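Local coordinates for protein cytochrome c (Pseudomonas aeruginosa, PDB 6RTE) that oxidises dihydro-heme d1 to heme d1 at the end of heme d1 biosynthesis, on an eight-bladed beta-propeller joined to a heme c domain, at residues Leu149-Glu154 with Arg191-Ala196; Tyr413-Thr418 with Ala461-Trp466; Asp425-Ile430 with Gly450-Thr455. All blocks are in the same frame, centred on the assembly; numbering follows the deposited sequence.

Overall arrangement
All three contacts are buried, apolar and made between the sheets of successive propeller blades; none lies at the surface. Contact 1 lies beside the ring closure: the blade that pairs 150-154 with the last strand, 491-496, packs there on the next blade. Contacts 2 and 3 join the blade of residues 405-441 to that of residues 449-488, with centres about 2 Å apart, and contact 3 is nested inside the loop that contact 2 closes. Valine meets phenylalanine and valine in contact 1, an indole meets aliphatic groups in contact 2, and isoleucine meets glycine backbone and a valine methyl in contact 3. Phe150 CZ packs 3.6 Å from Leu462 CD1, joining contacts 1 and 2.

Contact 1. Residues Leu149-Glu154 with Arg191-Ala196; sequences LFVVVE and RLVYFA
Two adjoining blades of the eight-bladed beta-propeller meet here face to face, with Val151 of one sheet set against Phe195 and Val193 of the next. The main touch is made by a single methyl: Val151 CG1 lies at the edge of the Phe195 ring, near its plane, 3.7 Å from CZ and 3.8 Å from CE1. The other branch of the valine, CG2, stands 4.4 Å from Val193 CG2, a looser approach. With CG1 anti to the backbone N (chi1 177°), Val151 spreads its two methyls over two partners that stand two residues apart on the facing strand. Val151 and Phe195 reach for one another from opposite directions, and the ring presents its far end, not a face, to the methyl. Both Val151 and Val193 start out toward the opposing strand, their CA atoms 8.6 Å apart, a spacing filled by side chains. The bonding of the backbone is directed within each blade: Val151 pairs with Tyr495 of the last strand, 491-496, which completes the sheet begun by 150-154 and so closes the propeller ring. Around the three touching residues, Pro184 of strand 183-186 packs on Val151, Val193 and Phe195 alike, while Val160 of strand 159-164 touches both Val151 and Phe195, and Tyr205 of strand 201-206 lies against Val193.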
ATOM      1  N   LEU A 149      15.176  10.884  -5.913  1.00 33.37           N
ATOM      2  CA  LEU A 149      14.225  10.324  -6.865  1.00 34.03           C
ATOM      3  C   LEU A 149      12.865  10.087  -6.221  1.00 32.77           C
ATOM      4  O   LEU A 149      12.769   9.652  -5.068  1.00 30.08           O
ATOM      5  CB  LEU A 149      14.735   8.990  -7.412  1.00 32.51           C
ATOM      6  CG  LEU A 149      16.010   9.000  -8.255  1.00 32.46           C
ATOM      7  CD1 LEU A 149      16.383   7.561  -8.605  1.00 32.31           C
ATOM      8  CD2 LEU A 149      15.828   9.847  -9.501  1.00 33.07           C
ATOM      9  N   PHE A 150      11.809  10.326  -6.993  1.00 33.30           N
ATOM     10  CA  PHE A 150      10.471   9.890  -6.620  1.00 31.94           C
ATOM     11  C   PHE A 150      10.068   8.679  -7.450  1.00 31.30           C
ATOM     12  O   PHE A 150      10.257   8.663  -8.671  1.00 32.42           O
ATOM     13  CB  PHE A 150       9.441  10.998  -6.835  1.00 33.09           C
ATOM     14  CG  PHE A 150       9.547  12.126  -5.864  1.00 34.15           C
ATOM     15  CD1 PHE A 150       8.809  12.110  -4.690  1.00 34.50           C
ATOM     16  CD2 PHE A 150      10.355  13.218  -6.137  1.00 35.73           C
ATOM     17  CE1 PHE A 150       8.884  13.164  -3.803  1.00 35.45           C
ATOM     18  CE2 PHE A 150      10.443  14.270  -5.248  1.00 37.29           C
ATOM     19  CZ  PHE A 150       9.704  14.239  -4.076  1.00 36.51           C
ATOM     20  N   VAL A 151       9.503   7.683  -6.790  1.00 29.59           N
ATOM     21  CA  VAL A 151       8.782   6.615  -7.468  1.00 28.85           C
ATOM     22  C   VAL A 151       7.309   7.012  -7.477  1.00 29.54           C
ATOM     23  O   VAL A 151       6.696   7.184  -6.415  1.00 29.51           O
ATOM     24  CB  VAL A 151       9.003   5.265  -6.767  1.00 27.05           C
ATOM     25  CG1 VAL A 151       8.197   4.147  -7.432  1.00 25.51           C
ATOM     26  CG2 VAL A 151      10.487   4.911  -6.769  1.00 27.33           C
ATOM     27  N   VAL A 152       6.746   7.182  -8.666  1.00 29.93           N
ATOM     28  CA  VAL A 152       5.377   7.682  -8.827  1.00 30.47           C
ATOM     29  C   VAL A 152       4.517   6.575  -9.410  1.00 30.18           C
ATOM     30  O   VAL A 152       4.811   6.054 -10.493  1.00 31.39           O
ATOM     31  CB  VAL A 152       5.325   8.935  -9.713  1.00 32.86           C
ATOM     32  CG1 VAL A 152       3.883   9.446  -9.806  1.00 35.31           C
ATOM     33  CG2 VAL A 152       6.222   9.993  -9.164  1.00 32.32           C
ATOM     34  N   VAL A 153       3.454   6.223  -8.698  1.00 29.37           N
ATOM     35  CA  VAL A 153       2.537   5.169  -9.128  1.00 31.16           C
ATOM     36  C   VAL A 153       1.434   5.815  -9.962  1.00 34.29           C
ATOM     37  O   VAL A 153       0.695   6.682  -9.477  1.00 34.87           O
ATOM     38  CB  VAL A 153       1.971   4.409  -7.922  1.00 32.39           C
ATOM     39  CG1 VAL A 153       0.970   3.353  -8.364  1.00 34.81           C
ATOM     40  CG2 VAL A 153       3.107   3.725  -7.139  1.00 30.35           C
ATOM     41  N   GLU A 154       1.362   5.439 -11.239  1.00 36.63           N
ATOM     42  CA  GLU A 154       0.324   5.942 -12.147  1.00 39.66           C
ATOM     43  C   GLU A 154      -0.751   4.859 -12.238  1.00 37.26           C
ATOM     44  O   GLU A 154      -0.693   3.967 -13.087  1.00 36.02           O
ATOM     45  CB  GLU A 154       0.906   6.281 -13.512  1.00 43.53           C
ATOM     46  CG  GLU A 154       1.908   7.424 -13.494  1.00 44.99           C
ATOM     47  CD  GLU A 154       2.529   7.669 -14.858  1.00 45.21           C
ATOM     48  OE1 GLU A 154       3.667   7.192 -15.105  1.00 44.69           O
ATOM     49  OE2 GLU A 154       1.874   8.332 -15.683  1.00 45.30           O
ATOM     50  N   ARG A 191      18.669   1.874  -3.496  1.00 25.14           N
ATOM     51  CA  ARG A 191      18.916   1.543  -4.894  1.00 26.93           C
ATOM     52  C   ARG A 191      17.797   0.698  -5.492  1.00 24.82           C
ATOM     53  O   ARG A 191      17.470   0.848  -6.684  1.00 26.01           O
ATOM     54  CB  ARG A 191      20.241   0.795  -5.038  1.00 27.57           C
ATOM     55  CG  ARG A 191      20.425   0.220  -6.439  1.00 28.93           C
ATOM     56  CD  ARG A 191      21.737  -0.513  -6.603  1.00 29.73           C
ATOM     57  NE  ARG A 191      21.758  -1.246  -7.869  1.00 28.69           N
ATOM     58  CZ  ARG A 191      22.737  -2.061  -8.241  1.00 27.13           C
ATOM     59  NH1 ARG A 191      23.807  -2.231  -7.464  1.00 28.21           N
ATOM     60  NH2 ARG A 191      22.653  -2.684  -9.402  1.00 24.74           N
ATOM     61  N   LEU A 192      17.224  -0.217  -4.705  1.00 22.48           N
ATOM     62  CA  LEU A 192      16.225  -1.153  -5.200  1.00 22.31           C
ATOM     63  C   LEU A 192      14.837  -0.806  -4.665  1.00 24.72           C
ATOM     64  O   LEU A 192      14.686  -0.334  -3.532  1.00 25.88           O
ATOM     65  CB  LEU A 192      16.587  -2.587  -4.809  1.00 22.62           C
ATOM     66  CG  LEU A 192      17.987  -3.076  -5.203  1.00 23.80           C
ATOM     67  CD1 LEU A 192      18.255  -4.430  -4.566  1.00 24.45           C
ATOM     68  CD2 LEU A 192      18.165  -3.145  -6.723  1.00 25.00           C
ATOM     69  N   VAL A 193      13.818  -1.060  -5.481  1.00 25.04           N
ATOM     70  CA  VAL A 193      12.432  -0.792  -5.097  1.00 26.66           C
ATOM     71  C   VAL A 193      11.598  -2.035  -5.392  1.00 25.17           C
ATOM     72  O   VAL A 193      11.793  -2.712  -6.413  1.00 25.17           O
ATOM     73  CB  VAL A 193      11.876   0.474  -5.784  1.00 30.97           C
ATOM     74  CG1 VAL A 193      12.021   0.416  -7.269  1.00 33.92           C
ATOM     75  CG2 VAL A 193      10.416   0.717  -5.394  1.00 31.10           C
ATOM     76  N   TYR A 194      10.702  -2.349  -4.464  1.00 23.30           N
ATOM     77  CA  TYR A 194       9.911  -3.577  -4.463  1.00 21.83           C
ATOM     78  C   TYR A 194       8.438  -3.206  -4.526  1.00 21.68           C
ATOM     79  O   TYR A 194       7.961  -2.424  -3.700  1.00 22.87           O
ATOM     80  CB  TYR A 194      10.204  -4.413  -3.204  1.00 20.88           C
ATOM     81  CG  TYR A 194      11.655  -4.800  -3.040  1.00 20.91           C
ATOM     82  CD1 TYR A 194      12.600  -3.880  -2.570  1.00 21.70           C
ATOM     83  CD2 TYR A 194      12.092  -6.072  -3.365  1.00 20.55           C
ATOM     84  CE1 TYR A 194      13.940  -4.232  -2.435  1.00 21.61           C
ATOM     85  CE2 TYR A 194      13.437  -6.433  -3.233  1.00 20.31           C
ATOM     86  CZ  TYR A 194      14.352  -5.513  -2.773  1.00 20.55           C
ATOM     87  OH  TYR A 194      15.685  -5.884  -2.648  1.00 21.11           O
ATOM     88  N   PHE A 195       7.735  -3.750  -5.517  1.00 22.23           N
ATOM     89  CA  PHE A 195       6.323  -3.504  -5.729  1.00 24.03           C
ATOM     90  C   PHE A 195       5.531  -4.784  -5.469  1.00 25.30           C
ATOM     91  O   PHE A 195       5.982  -5.882  -5.807  1.00 24.95           O
ATOM     92  CB  PHE A 195       6.047  -3.046  -7.170  1.00 25.72           C
ATOM     93  CG  PHE A 195       6.781  -1.797  -7.578  1.00 25.25           C
ATOM     94  CD1 PHE A 195       6.230  -0.543  -7.339  1.00 25.93           C
ATOM     95  CD2 PHE A 195       8.002  -1.880  -8.238  1.00 25.41           C
ATOM     96  CE1 PHE A 195       6.899   0.623  -7.743  1.00 26.72           C
ATOM     97  CE2 PHE A 195       8.675  -0.723  -8.649  1.00 26.35           C
ATOM     98  CZ  PHE A 195       8.124   0.528  -8.399  1.00 27.00           C
ATOM     99  N   ALA A 196       4.340  -4.639  -4.904  1.00 25.13           N
ATOM    100  CA  ALA A 196       3.397  -5.746  -4.786  1.00 23.89           C
ATOM    101  C   ALA A 196       2.137  -5.385  -5.553  1.00 24.27           C
ATOM    102  O   ALA A 196       1.691  -4.230  -5.529  1.00 23.54           O
ATOM    103  CB  ALA A 196       3.070  -6.051  -3.322  1.00 23.80           C
TER

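Contact 2. Residues Tyr413-Thr418 with Ala461-Trp466; sequences YAWTDT and ALLSVW
The indole of Trp415 meets Ala461 and Leu463 of the next propeller blade through its six-membered ring, and both aliphatic partners approach that ring obliquely, as side-chain packing between consecutive blades. Ala461 CB settles by the outer atoms, 3.5 Å from CZ3 and 3.6 Å from CH2, with CE3 a little farther at 4.1 Å. Leu463 adds one methyl, CD1, 4.2 Å from the same CZ3 of Trp415, and its side chain crosses the tryptophan at about a right angle. On the pyrrole side a carbonyl of the same strand, Tyr413 O, lies at the indole edge in the ring plane, 3.3 Å from Trp415 CD1. The indole nitrogen NE1 is bonded to Ser411 OG, so the polar end of the ring is held by its own blade while the hydrocarbon end extends to the neighbour. CG of Trp415 is anti to the carbonyl carbon (chi1 -55°), and chi2 of 47° turns the benzo ring to Ala461; the ring spans much of the 9.5 Å between the CA atoms of Trp415 and Ala461. The large aromatic group thus matches the small alanine, and this pair makes the tightest part of the contact. Strands 413-417 and 460-465 are each the second strand of a four-stranded blade. Val452 of strand 449-454 touches Trp415, Ala461 and Leu463, whereas Leu441 of strand 437-441 touches Trp415 and Leu463; Leu429 of strand 427-431 also packs on the indole.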
ATOM      1  N   TYR A 413       4.025  22.065   9.325  1.00 60.59           N
ATOM      2  CA  TYR A 413       2.649  21.603   9.230  1.00 61.52           C
ATOM      3  C   TYR A 413       2.604  20.095   9.021  1.00 56.94           C
ATOM      4  O   TYR A 413       3.541  19.494   8.486  1.00 55.20           O
ATOM      5  CB  TYR A 413       1.894  22.270   8.067  1.00 63.30           C
ATOM      6  CG  TYR A 413       2.179  23.739   7.885  1.00 65.97           C
ATOM      7  CD1 TYR A 413       1.578  24.694   8.700  1.00 68.18           C
ATOM      8  CD2 TYR A 413       3.033  24.179   6.882  1.00 66.58           C
ATOM      9  CE1 TYR A 413       1.832  26.041   8.530  1.00 70.66           C
ATOM     10  CE2 TYR A 413       3.290  25.526   6.699  1.00 69.38           C
ATOM     11  CZ  TYR A 413       2.689  26.454   7.528  1.00 72.31           C
ATOM     12  OH  TYR A 413       2.946  27.798   7.350  1.00 76.74           O
ATOM     13  N   ALA A 414       1.497  19.498   9.446  1.00 55.78           N
ATOM     14  CA  ALA A 414       1.123  18.147   9.046  1.00 53.38           C
ATOM     15  C   ALA A 414       0.110  18.252   7.910  1.00 54.99           C
ATOM     16  O   ALA A 414      -0.900  18.951   8.036  1.00 56.68           O
ATOM     17  CB  ALA A 414       0.534  17.362  10.217  1.00 53.16           C
ATOM     18  N   TRP A 415       0.379  17.555   6.812  1.00 53.25           N
ATOM     19  CA  TRP A 415      -0.407  17.674   5.591  1.00 52.59           C
ATOM     20  C   TRP A 415      -1.351  16.482   5.499  1.00 48.45           C
ATOM     21  O   TRP A 415      -0.900  15.332   5.475  1.00 45.98           O
ATOM     22  CB  TRP A 415       0.506  17.729   4.362  1.00 52.76           C
ATOM     23  CG  TRP A 415       1.560  18.815   4.388  1.00 53.89           C
ATOM     24  CD1 TRP A 415       2.393  19.138   5.427  1.00 55.04           C
ATOM     25  CD2 TRP A 415       1.906  19.700   3.312  1.00 53.40           C
ATOM     26  NE1 TRP A 415       3.220  20.177   5.067  1.00 55.46           N
ATOM     27  CE2 TRP A 415       2.945  20.536   3.773  1.00 54.51           C
ATOM     28  CE3 TRP A 415       1.439  19.866   2.008  1.00 52.08           C
ATOM     29  CZ2 TRP A 415       3.519  21.522   2.975  1.00 54.47           C
ATOM     30  CZ3 TRP A 415       2.009  20.850   1.217  1.00 52.66           C
ATOM     31  CH2 TRP A 415       3.036  21.666   1.703  1.00 53.68           C
ATOM     32  N   THR A 416      -2.657  16.751   5.438  1.00 48.32           N
ATOM     33  CA  THR A 416      -3.655  15.687   5.360  1.00 48.77           C
ATOM     34  C   THR A 416      -4.757  16.122   4.393  1.00 52.47           C
ATOM     35  O   THR A 416      -4.603  17.084   3.634  1.00 51.48           O
ATOM     36  CB  THR A 416      -4.177  15.339   6.761  1.00 50.61           C
ATOM     37  OG1 THR A 416      -4.939  14.125   6.702  1.00 50.73           O
ATOM     38  CG2 THR A 416      -5.048  16.459   7.317  1.00 53.33           C
ATOM     39  N   ASP A 417      -5.882  15.407   4.408  1.00 55.42           N
ATOM     40  CA  ASP A 417      -6.884  15.549   3.361  1.00 58.39           C
ATOM     41  C   ASP A 417      -8.258  15.164   3.899  1.00 59.75           C
ATOM     42  O   ASP A 417      -8.403  14.773   5.060  1.00 62.04           O
ATOM     43  CB  ASP A 417      -6.523  14.669   2.158  1.00 55.86           C
ATOM     44  CG  ASP A 417      -6.442  13.196   2.529  1.00 54.30           C
ATOM     45  OD1 ASP A 417      -7.490  12.616   2.889  1.00 54.69           O
ATOM     46  OD2 ASP A 417      -5.330  12.618   2.481  1.00 51.82           O
ATOM     47  N   THR A 418      -9.273  15.290   3.032  1.00 58.82           N
ATOM     48  CA  THR A 418     -10.588  14.688   3.249  1.00 58.06           C
ATOM     49  C   THR A 418     -10.885  13.782   2.054  1.00 59.44           C
ATOM     50  O   THR A 418     -11.979  13.821   1.470  1.00 60.97           O
ATOM     51  CB  THR A 418     -11.677  15.747   3.425  1.00 57.73           C
ATOM     52  OG1 THR A 418     -11.918  16.408   2.179  1.00 58.00           O
ATOM     53  CG2 THR A 418     -11.262  16.776   4.477  1.00 57.21           C
ATOM     54  N   ALA A 461       6.695  19.940  -1.865  1.00 42.56           N
ATOM     55  CA  ALA A 461       5.700  18.923  -1.563  1.00 43.02           C
ATOM     56  C   ALA A 461       4.982  18.538  -2.848  1.00 42.50           C
ATOM     57  O   ALA A 461       4.651  19.400  -3.665  1.00 43.01           O
ATOM     58  CB  ALA A 461       4.693  19.427  -0.520  1.00 47.32           C
ATOM     59  N   LEU A 462       4.750  17.241  -3.026  1.00 41.36           N
ATOM     60  CA  LEU A 462       4.161  16.707  -4.254  1.00 42.12           C
ATOM     61  C   LEU A 462       2.796  16.107  -3.929  1.00 40.96           C
ATOM     62  O   LEU A 462       2.704  15.107  -3.205  1.00 39.23           O
ATOM     63  CB  LEU A 462       5.083  15.671  -4.892  1.00 43.22           C
ATOM     64  CG  LEU A 462       6.289  16.256  -5.633  1.00 46.23           C
ATOM     65  CD1 LEU A 462       7.291  16.901  -4.682  1.00 46.24           C
ATOM     66  CD2 LEU A 462       6.952  15.178  -6.471  1.00 46.66           C
ATOM     67  N   LEU A 463       1.746  16.720  -4.474  1.00 42.64           N
ATOM     68  CA  LEU A 463       0.362  16.333  -4.240  1.00 44.66           C
ATOM     69  C   LEU A 463      -0.208  15.622  -5.462  1.00 43.14           C
ATOM     70  O   LEU A 463       0.133  15.943  -6.602  1.00 42.66           O
ATOM     71  CB  LEU A 463      -0.498  17.567  -3.924  1.00 49.27           C
ATOM     72  CG  LEU A 463      -0.434  18.155  -2.512  1.00 53.05           C
ATOM     73  CD1 LEU A 463       0.985  18.515  -2.079  1.00 52.51           C
ATOM     74  CD2 LEU A 463      -1.345  19.384  -2.429  1.00 57.39           C
ATOM     75  N   SER A 464      -1.109  14.667  -5.214  1.00 43.50           N
ATOM     76  CA  SER A 464      -1.734  13.878  -6.270  1.00 42.65           C
ATOM     77  C   SER A 464      -3.189  14.283  -6.459  1.00 45.17           C
ATOM     78  O   SER A 464      -3.967  14.306  -5.495  1.00 45.27           O
ATOM     79  CB  SER A 464      -1.652  12.384  -5.952  1.00 41.03           C
ATOM     80  OG  SER A 464      -0.332  11.892  -6.083  1.00 39.35           O
ATOM     81  N   VAL A 465      -3.559  14.591  -7.699  1.00 46.62           N
ATOM     82  CA  VAL A 465      -4.957  14.730  -8.095  1.00 49.17           C
ATOM     83  C   VAL A 465      -5.378  13.393  -8.696  1.00 49.87           C
ATOM     84  O   VAL A 465      -4.949  13.039  -9.803  1.00 51.25           O
ATOM     85  CB  VAL A 465      -5.159  15.884  -9.086  1.00 49.65           C
ATOM     86  CG1 VAL A 465      -6.628  15.984  -9.499  1.00 51.20           C
ATOM     87  CG2 VAL A 465      -4.689  17.191  -8.477  1.00 49.63           C
ATOM     88  N   TRP A 466      -6.209  12.645  -7.962  1.00 49.73           N
ATOM     89  CA  TRP A 466      -6.551  11.261  -8.300  1.00 52.11           C
ATOM     90  C   TRP A 466      -7.695  11.262  -9.314  1.00 54.55           C
ATOM     91  O   TRP A 466      -8.852  10.969  -9.003  1.00 55.42           O
ATOM     92  CB  TRP A 466      -6.960  10.479  -7.054  1.00 56.58           C
ATOM     93  CG  TRP A 466      -5.925  10.297  -5.986  1.00 61.34           C
ATOM     94  CD1 TRP A 466      -5.238  11.274  -5.319  1.00 63.81           C
ATOM     95  CD2 TRP A 466      -5.496   9.051  -5.424  1.00 62.71           C
ATOM     96  NE1 TRP A 466      -4.392  10.708  -4.391  1.00 63.25           N
ATOM     97  CE2 TRP A 466      -4.531   9.345  -4.436  1.00 62.03           C
ATOM     98  CE3 TRP A 466      -5.826   7.714  -5.670  1.00 62.98           C
ATOM     99  CZ2 TRP A 466      -3.896   8.352  -3.694  1.00 59.51           C
ATOM    100  CZ3 TRP A 466      -5.192   6.731  -4.935  1.00 60.70           C
ATOM    101  CH2 TRP A 466      -4.242   7.054  -3.957  1.00 59.04           C
TER

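Contact 3. Residues Asp425-Ile430 with Gly450-Thr455; sequences DEILLI and GHVEFT
Side chain against backbone is the first kind of contact: Ile427 CD1, from strand 427-431, rests on Gly450 of strand 449-454, the first strand of the next propeller blade, 3.9 Å from both CA and N of the glycine. The methyl meets the main chain of Gly450 directly; the CA atoms of Ile427 and Gly450 come to 6.8 Å. Methyl against methyl is the second kind. Ile427 CG2 lies 4.0 Å from CG2 of Val452, also on strand 449-454, and the two side chains run antiparallel, one passing beside the other. CG2 of Ile427 is anti to the backbone N, while CG1 stands beside that N (chi1 -61°), and the bend at chi2 (-59°) brings CD1 to the glycine; one residue therefore serves both partners. Polar bonding belongs to the surroundings. Ile427 pairs through its backbone with Leu441, Gly450 O accepts a bond from Trp466 NE1, and Asp425 and Glu426 form salt bridges with Arg442 and Arg440. Between the two segments the contact is thus apolar, held by dispersion and shape, while the hydrogen bonds of the same residues stay within their own blades and the charges lie beside it.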
ATOM      1  N   ASP A 425     -11.281  17.990  -2.411  1.00 65.34           N
ATOM      2  CA  ASP A 425     -10.321  18.594  -3.329  1.00 63.18           C
ATOM      3  C   ASP A 425      -9.308  19.480  -2.609  1.00 62.69           C
ATOM      4  O   ASP A 425      -8.607  20.262  -3.255  1.00 61.03           O
ATOM      5  CB  ASP A 425     -11.047  19.395  -4.415  1.00 64.40           C
ATOM      6  CG  ASP A 425     -12.081  20.366  -3.845  1.00 67.02           C
ATOM      7  OD1 ASP A 425     -12.012  20.707  -2.645  1.00 67.24           O
ATOM      8  OD2 ASP A 425     -12.976  20.786  -4.609  1.00 68.93           O
ATOM      9  N   GLU A 426      -9.197  19.348  -1.290  1.00 63.84           N
ATOM     10  CA  GLU A 426      -8.399  20.253  -0.478  1.00 64.13           C
ATOM     11  C   GLU A 426      -7.431  19.457   0.378  1.00 60.23           C
ATOM     12  O   GLU A 426      -7.819  18.458   0.998  1.00 56.15           O
ATOM     13  CB  GLU A 426      -9.304  21.116   0.407  1.00 68.68           C
ATOM     14  CG  GLU A 426      -8.867  22.561   0.534  1.00 71.99           C
ATOM     15  CD  GLU A 426     -10.015  23.478   0.916  1.00 76.87           C
ATOM     16  OE1 GLU A 426     -10.774  23.893   0.012  1.00 79.25           O
ATOM     17  OE2 GLU A 426     -10.170  23.770   2.122  1.00 78.51           O
ATOM     18  N   ILE A 427      -6.175  19.898   0.399  1.00 61.41           N
ATOM     19  CA  ILE A 427      -5.151  19.383   1.299  1.00 63.91           C
ATOM     20  C   ILE A 427      -5.014  20.369   2.452  1.00 65.26           C
ATOM     21  O   ILE A 427      -4.857  21.575   2.229  1.00 69.54           O
ATOM     22  CB  ILE A 427      -3.811  19.199   0.570  1.00 65.43           C
ATOM     23  CG1 ILE A 427      -3.957  18.196  -0.579  1.00 66.39           C
ATOM     24  CG2 ILE A 427      -2.719  18.757   1.543  1.00 65.38           C
ATOM     25  CD1 ILE A 427      -4.433  16.814  -0.158  1.00 66.91           C
ATOM     26  N   LEU A 428      -5.079  19.863   3.678  1.00 63.25           N
ATOM     27  CA  LEU A 428      -5.072  20.702   4.868  1.00 61.01           C
ATOM     28  C   LEU A 428      -3.682  20.709   5.484  1.00 60.15           C
ATOM     29  O   LEU A 428      -3.053  19.653   5.621  1.00 58.31           O
ATOM     30  CB  LEU A 428      -6.090  20.198   5.890  1.00 58.53           C
ATOM     31  CG  LEU A 428      -7.487  19.949   5.338  1.00 56.94           C
ATOM     32  CD1 LEU A 428      -8.369  19.309   6.401  1.00 56.36           C
ATOM     33  CD2 LEU A 428      -8.088  21.250   4.835  1.00 57.75           C
ATOM     34  N   LEU A 429      -3.213  21.891   5.860  1.00 61.03           N
ATOM     35  CA  LEU A 429      -1.924  22.052   6.530  1.00 60.90           C
ATOM     36  C   LEU A 429      -2.208  22.402   7.989  1.00 63.60           C
ATOM     37  O   LEU A 429      -2.599  23.532   8.303  1.00 64.16           O
ATOM     38  CB  LEU A 429      -1.079  23.119   5.839  1.00 60.80           C
ATOM     39  CG  LEU A 429      -0.284  22.613   4.628  1.00 58.54           C
ATOM     40  CD1 LEU A 429      -1.205  22.017   3.570  1.00 57.78           C
ATOM     41  CD2 LEU A 429       0.574  23.729   4.037  1.00 59.02           C
ATOM     42  N   ILE A 430      -2.018  21.424   8.869  1.00 64.70           N
ATOM     43  CA  ILE A 430      -2.259  21.590  10.297  1.00 67.79           C
ATOM     44  C   ILE A 430      -0.962  22.035  10.957  1.00 67.64           C
ATOM     45  O   ILE A 430       0.029  21.299  10.954  1.00 64.90           O
ATOM     46  CB  ILE A 430      -2.777  20.287  10.928  1.00 68.48           C
ATOM     47  CG1 ILE A 430      -4.110  19.883  10.288  1.00 69.88           C
ATOM     48  CG2 ILE A 430      -2.926  20.443  12.439  1.00 70.11           C
ATOM     49  CD1 ILE A 430      -4.639  18.538  10.753  1.00 69.62           C
ATOM     50  N   GLY A 450      -5.275  14.099  -2.862  1.00 49.45           N
ATOM     51  CA  GLY A 450      -4.829  13.311  -1.735  1.00 49.06           C
ATOM     52  C   GLY A 450      -3.417  12.795  -1.863  1.00 45.87           C
ATOM     53  O   GLY A 450      -2.938  12.549  -2.968  1.00 44.34           O
ATOM     54  N   HIS A 451      -2.759  12.630  -0.716  1.00 44.93           N
ATOM     55  CA  HIS A 451      -1.419  12.073  -0.573  1.00 42.85           C
ATOM     56  C   HIS A 451      -0.330  13.093  -0.874  1.00 43.63           C
ATOM     57  O   HIS A 451      -0.315  13.710  -1.947  1.00 45.38           O
ATOM     58  CB  HIS A 451      -1.191  10.854  -1.460  1.00 39.60           C
ATOM     59  CG  HIS A 451       0.102  10.158  -1.166  1.00 37.87           C
ATOM     60  ND1 HIS A 451       1.302  10.557  -1.711  1.00 36.98           N
ATOM     61  CD2 HIS A 451       0.390   9.114  -0.350  1.00 36.97           C
ATOM     62  CE1 HIS A 451       2.273   9.776  -1.260  1.00 35.64           C
ATOM     63  NE2 HIS A 451       1.743   8.895  -0.436  1.00 35.65           N
ATOM     64  N   VAL A 452       0.604  13.236   0.060  1.00 42.37           N
ATOM     65  CA  VAL A 452       1.661  14.236  -0.007  1.00 42.72           C
ATOM     66  C   VAL A 452       2.989  13.546   0.270  1.00 37.77           C
ATOM     67  O   VAL A 452       3.097  12.753   1.215  1.00 37.24           O
ATOM     68  CB  VAL A 452       1.413  15.375   1.001  1.00 44.04           C
ATOM     69  CG1 VAL A 452       2.592  16.354   1.026  1.00 48.91           C
ATOM     70  CG2 VAL A 452       0.104  16.097   0.675  1.00 44.34           C
ATOM     71  N   GLU A 453       3.987  13.835  -0.558  1.00 37.49           N
ATOM     72  CA  GLU A 453       5.367  13.427  -0.324  1.00 37.55           C
ATOM     73  C   GLU A 453       6.264  14.636  -0.563  1.00 36.91           C
ATOM     74  O   GLU A 453       5.953  15.490  -1.396  1.00 37.45           O
ATOM     75  CB  GLU A 453       5.774  12.267  -1.245  1.00 36.42           C
ATOM     76  CG  GLU A 453       7.144  11.671  -0.963  1.00 36.91           C
ATOM     77  CD  GLU A 453       7.132  10.683   0.184  1.00 37.34           C
ATOM     78  OE1 GLU A 453       6.140  10.667   0.939  1.00 41.15           O
ATOM     79  OE2 GLU A 453       8.103   9.919   0.323  1.00 38.30           O
ATOM     80  N   PHE A 454       7.370  14.707   0.181  1.00 36.34           N
ATOM     81  CA  PHE A 454       8.315  15.811   0.085  1.00 37.02           C
ATOM     82  C   PHE A 454       9.597  15.388  -0.627  1.00 36.20           C
ATOM     83  O   PHE A 454       9.931  14.203  -0.702  1.00 34.90           O
ATOM     84  CB  PHE A 454       8.683  16.349   1.479  1.00 38.70           C
ATOM     85  CG  PHE A 454       7.517  16.882   2.259  1.00 40.90           C
ATOM     86  CD1 PHE A 454       6.771  16.042   3.069  1.00 40.33           C
ATOM     87  CD2 PHE A 454       7.181  18.222   2.194  1.00 44.97           C
ATOM     88  CE1 PHE A 454       5.696  16.522   3.791  1.00 43.23           C
ATOM     89  CE2 PHE A 454       6.101  18.719   2.919  1.00 48.51           C
ATOM     90  CZ  PHE A 454       5.360  17.866   3.718  1.00 47.63           C
ATOM     91  N   THR A 455      10.317  16.385  -1.143  1.00 37.81           N
ATOM     92  CA  THR A 455      11.713  16.197  -1.519  1.00 39.15           C
ATOM     93  C   THR A 455      12.531  15.847  -0.279  1.00 40.26           C
ATOM     94  O   THR A 455      12.102  16.059   0.860  1.00 42.32           O
ATOM     95  CB  THR A 455      12.290  17.456  -2.160  1.00 39.72           C
ATOM     96  OG1 THR A 455      12.019  18.588  -1.317  1.00 41.32           O
ATOM     97  CG2 THR A 455      11.696  17.698  -3.543  1.00 39.75           C
TER